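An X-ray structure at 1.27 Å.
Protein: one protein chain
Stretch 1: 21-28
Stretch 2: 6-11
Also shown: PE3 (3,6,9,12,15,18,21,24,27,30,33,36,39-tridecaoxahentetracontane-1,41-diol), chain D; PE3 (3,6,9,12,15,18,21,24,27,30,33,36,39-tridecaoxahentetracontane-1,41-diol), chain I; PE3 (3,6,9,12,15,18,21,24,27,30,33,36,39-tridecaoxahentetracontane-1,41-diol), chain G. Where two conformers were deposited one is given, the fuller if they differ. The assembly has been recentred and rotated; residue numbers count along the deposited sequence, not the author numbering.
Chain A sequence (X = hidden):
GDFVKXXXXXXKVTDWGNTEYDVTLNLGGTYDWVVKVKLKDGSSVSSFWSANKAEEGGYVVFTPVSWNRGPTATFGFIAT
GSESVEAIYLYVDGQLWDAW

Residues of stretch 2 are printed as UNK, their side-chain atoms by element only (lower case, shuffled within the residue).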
# COMPACT_ATOMS: atom_id res chain seq x y z
N TYR A 21 -7.31 1.95 -4.65
CA TYR A 21 -5.96 1.51 -4.97
C TYR A 21 -5.88 0.03 -4.65
O TYR A 21 -6.00 -0.39 -3.50
CB TYR A 21 -4.93 2.29 -4.14
CG TYR A 21 -4.89 3.76 -4.50
CD1 TYR A 21 -5.83 4.64 -3.98
CD2 TYR A 21 -3.95 4.25 -5.42
CE1 TYR A 21 -5.85 5.98 -4.37
CE2 TYR A 21 -3.96 5.58 -5.81
CZ TYR A 21 -4.92 6.44 -5.28
OH TYR A 21 -4.94 7.77 -5.64
N ASP A 22 -5.71 -0.76 -5.70
CA ASP A 22 -5.59 -2.20 -5.56
C ASP A 22 -4.12 -2.50 -5.72
O ASP A 22 -3.52 -2.24 -6.76
CB ASP A 22 -6.43 -2.91 -6.62
CG ASP A 22 -7.91 -2.66 -6.43
OD1 ASP A 22 -8.42 -3.06 -5.37
OD2 ASP A 22 -8.55 -2.07 -7.31
N VAL A 23 -3.53 -3.04 -4.66
CA VAL A 23 -2.11 -3.30 -4.62
C VAL A 23 -1.74 -4.77 -4.60
O VAL A 23 -2.31 -5.55 -3.83
CB VAL A 23 -1.52 -2.64 -3.34
CG1 VAL A 23 -0.01 -2.90 -3.25
CG2 VAL A 23 -1.82 -1.15 -3.33
N THR A 24 -0.79 -5.15 -5.44
CA THR A 24 -0.31 -6.53 -5.44
C THR A 24 1.18 -6.48 -5.19
O THR A 24 1.92 -5.73 -5.84
CB THR A 24 -0.54 -7.22 -6.80
OG1 THR A 24 -1.94 -7.38 -7.00
CG2 THR A 24 0.12 -8.60 -6.83
N LEU A 25 1.61 -7.28 -4.22
CA LEU A 25 3.01 -7.38 -3.87
C LEU A 25 3.55 -8.71 -4.35
O LEU A 25 3.00 -9.77 -4.04
CB LEU A 25 3.21 -7.26 -2.35
CG LEU A 25 2.55 -6.07 -1.66
CD1 LEU A 25 2.85 -6.13 -0.15
CD2 LEU A 25 3.05 -4.73 -2.25
N ASN A 26 4.63 -8.65 -5.11
CA ASN A 26 5.28 -9.83 -5.64
C ASN A 26 6.60 -9.92 -4.86
O ASN A 26 7.59 -9.36 -5.28
CB ASN A 26 5.51 -9.60 -7.13
CG ASN A 26 6.43 -10.62 -7.74
OD1 ASN A 26 6.37 -11.80 -7.40
ND2 ASN A 26 7.28 -10.18 -8.66
N LEU A 27 6.56 -10.62 -3.72
CA LEU A 27 7.73 -10.74 -2.86
C LEU A 27 8.61 -11.97 -3.01
O LEU A 27 9.78 -11.94 -2.61
CB LEU A 27 7.25 -10.63 -1.40
CG LEU A 27 6.28 -9.47 -1.15
CD1 LEU A 27 5.84 -9.52 0.32
CD2 LEU A 27 6.93 -8.10 -1.49
N GLY A 28 8.06 -13.04 -3.57
CA GLY A 28 8.85 -14.25 -3.75
C GLY A 28 8.97 -15.08 -2.48
O GLY A 28 9.64 -16.12 -2.47
N UNK A 6 12.90 -3.94 -7.74
CA UNK A 6 11.88 -3.38 -8.64
C UNK A 6 11.03 -4.50 -9.23
O UNK A 6 11.53 -5.52 -9.69
c UNK A 6 14.26 -3.55 -8.15
c UNK A 6 12.70 -2.61 -9.68
c UNK A 6 14.07 -3.21 -9.60
N UNK A 7 9.71 -4.30 -9.17
CA UNK A 7 8.80 -5.32 -9.65
C UNK A 7 8.02 -5.96 -8.52
O UNK A 7 7.10 -6.74 -8.76
N UNK A 8 8.36 -5.62 -7.28
CA UNK A 8 7.66 -6.18 -6.14
C UNK A 8 6.38 -5.41 -5.79
O UNK A 8 5.55 -5.91 -5.03
c UNK A 8 8.60 -6.27 -4.92
o UNK A 8 9.30 -5.06 -4.68
N UNK A 9 6.21 -4.21 -6.35
CA UNK A 9 5.02 -3.40 -6.08
C UNK A 9 4.23 -3.09 -7.36
O UNK A 9 4.77 -2.51 -8.30
c UNK A 9 4.91 0.25 -4.63
c UNK A 9 4.28 -1.04 -5.17
c UNK A 9 3.27 -1.60 -4.12
c UNK A 9 5.40 -2.06 -5.45
N UNK A 10 2.96 -3.47 -7.39
CA UNK A 10 2.08 -3.21 -8.54
C UNK A 10 0.82 -2.52 -8.04
O UNK A 10 0.24 -2.91 -7.04
c UNK A 10 1.74 -4.52 -9.26
o UNK A 10 2.90 -5.05 -9.86
N UNK A 11 0.41 -1.48 -8.76
CA UNK A 11 -0.72 -0.67 -8.34
C UNK A 11 -1.75 -0.36 -9.43
O UNK A 11 -1.39 0.05 -10.53
c UNK A 11 -0.23 0.69 -7.80
c UNK A 11 -1.38 1.51 -7.21
c UNK A 11 0.88 0.48 -6.74
C42 PE3 D . -4.51 -5.55 -11.99
C41 PE3 D . -4.80 -5.11 -13.41
O40 PE3 D . -6.21 -5.13 -13.61
C39 PE3 D . -6.45 -4.71 -14.94
C38 PE3 D . -7.95 -4.70 -15.24
O37 PE3 D . -8.61 -3.79 -14.38
C36 PE3 D . -10.02 -3.80 -14.66
C35 PE3 D . -10.77 -2.81 -13.72
O34 PE3 D . -10.64 -3.25 -12.35
C33 PE3 D . -11.32 -2.31 -11.48
C32 PE3 D . -11.17 -2.76 -10.01
O31 PE3 D . -10.53 -4.04 -9.89
C30 PE3 D . -10.44 -4.35 -8.51
C29 PE3 D . -9.77 -5.71 -8.30
O28 PE3 D . -8.42 -5.66 -8.75
C27 PE3 D . -7.85 -6.95 -8.50
C26 PE3 D . -6.38 -6.98 -8.92
O25 PE3 D . -5.65 -5.91 -8.32
C24 PE3 D . -4.30 -6.08 -8.75
C23 PE3 D . -3.40 -5.01 -8.17
O22 PE3 D . -2.52 -4.50 -9.12
C17 PE3 I . 7.44 -7.75 -12.15
O16 PE3 I . 6.02 -7.63 -12.42
C15 PE3 I . 5.42 -7.07 -11.28
C14 PE3 I . 3.95 -6.94 -11.53
O13 PE3 I . 3.28 -7.96 -10.77
O31 PE3 G . 10.39 -10.27 -6.31
C30 PE3 G . 10.38 -9.77 -7.65
C29 PE3 G . 10.93 -8.35 -7.67

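Position 6 carries three side-chain carbons that close a ring onto the backbone N. The ring carbon bonded to the backbone N is the nearest to stretch 1, 9.3 Å from Asn 26 O, so the side chain makes no contact. This is Pro 6.

Position 7 has no side-chain atoms. Its phi/psi of 111/-8 would jam a CB against the carbonyl O of the preceding residue, and an ideal CB would also lie 3.1 Å from C17 of PE3 (chain I). Both observations fit Gly 7. Its backbone still takes part: Asn 26 ND2 donates a weak hydrogen bond to Gly 7 O, at 3.4 Å with an angle of 162°.

Position 8 has one carbon followed by one oxygen, unbranched, and its CB lies 4.2 Å from Leu 27 CD2. One carbon and a terminal oxygen make Ser 8. The backbone also bonds across: Asn 26 N donates to Ser 8 O at 2.9 Å, and the same oxygen receives a CA-H...O contact from Leu 25 CA at 3.2 Å.

Position 9 shows four carbons, the chain forking at the second; one tip reaches the side chains of Val 23 and Leu 25. A fork one carbon beyond CB identifies Leu 9. Its CD1 is 3.6 Å from Val 23 CG1 and 3.7 Å from Leu 25 CD2.

Position 10 again has one carbon and one oxygen, and its CB faces Thr 24 CB at 4.3 Å. It is Ser 10, chi1 m.

Position 11 has three carbons, CB carrying two of them, and one of those two lies 4.2 Å from Tyr 21 CD2, at the ring edge near its plane. This beta-branch is Val 11, and the carbon is CG1.

The contact is an antiparallel strand pairing, with N-to-C directions at 158°. Thr 24 and Ser 10 form the hydrogen-bonded pair: Ser 10 N to Thr 24 O and Thr 24 N to Ser 10 O are both 2.9 Å. The flanking pairs, Val 23 with Val 11 and Leu 25 with Leu 9, are non-hydrogen-bonded and place their side chains on one face, while Thr 24 and Ser 10 occupy the other. Backbone bonds thus set the register, apolar packing lines one face, and Asn 26 extends the polar links into the loop before the strand; together the stretches bury 411 Å².

Stretch 2 (6-11) PGSLSV
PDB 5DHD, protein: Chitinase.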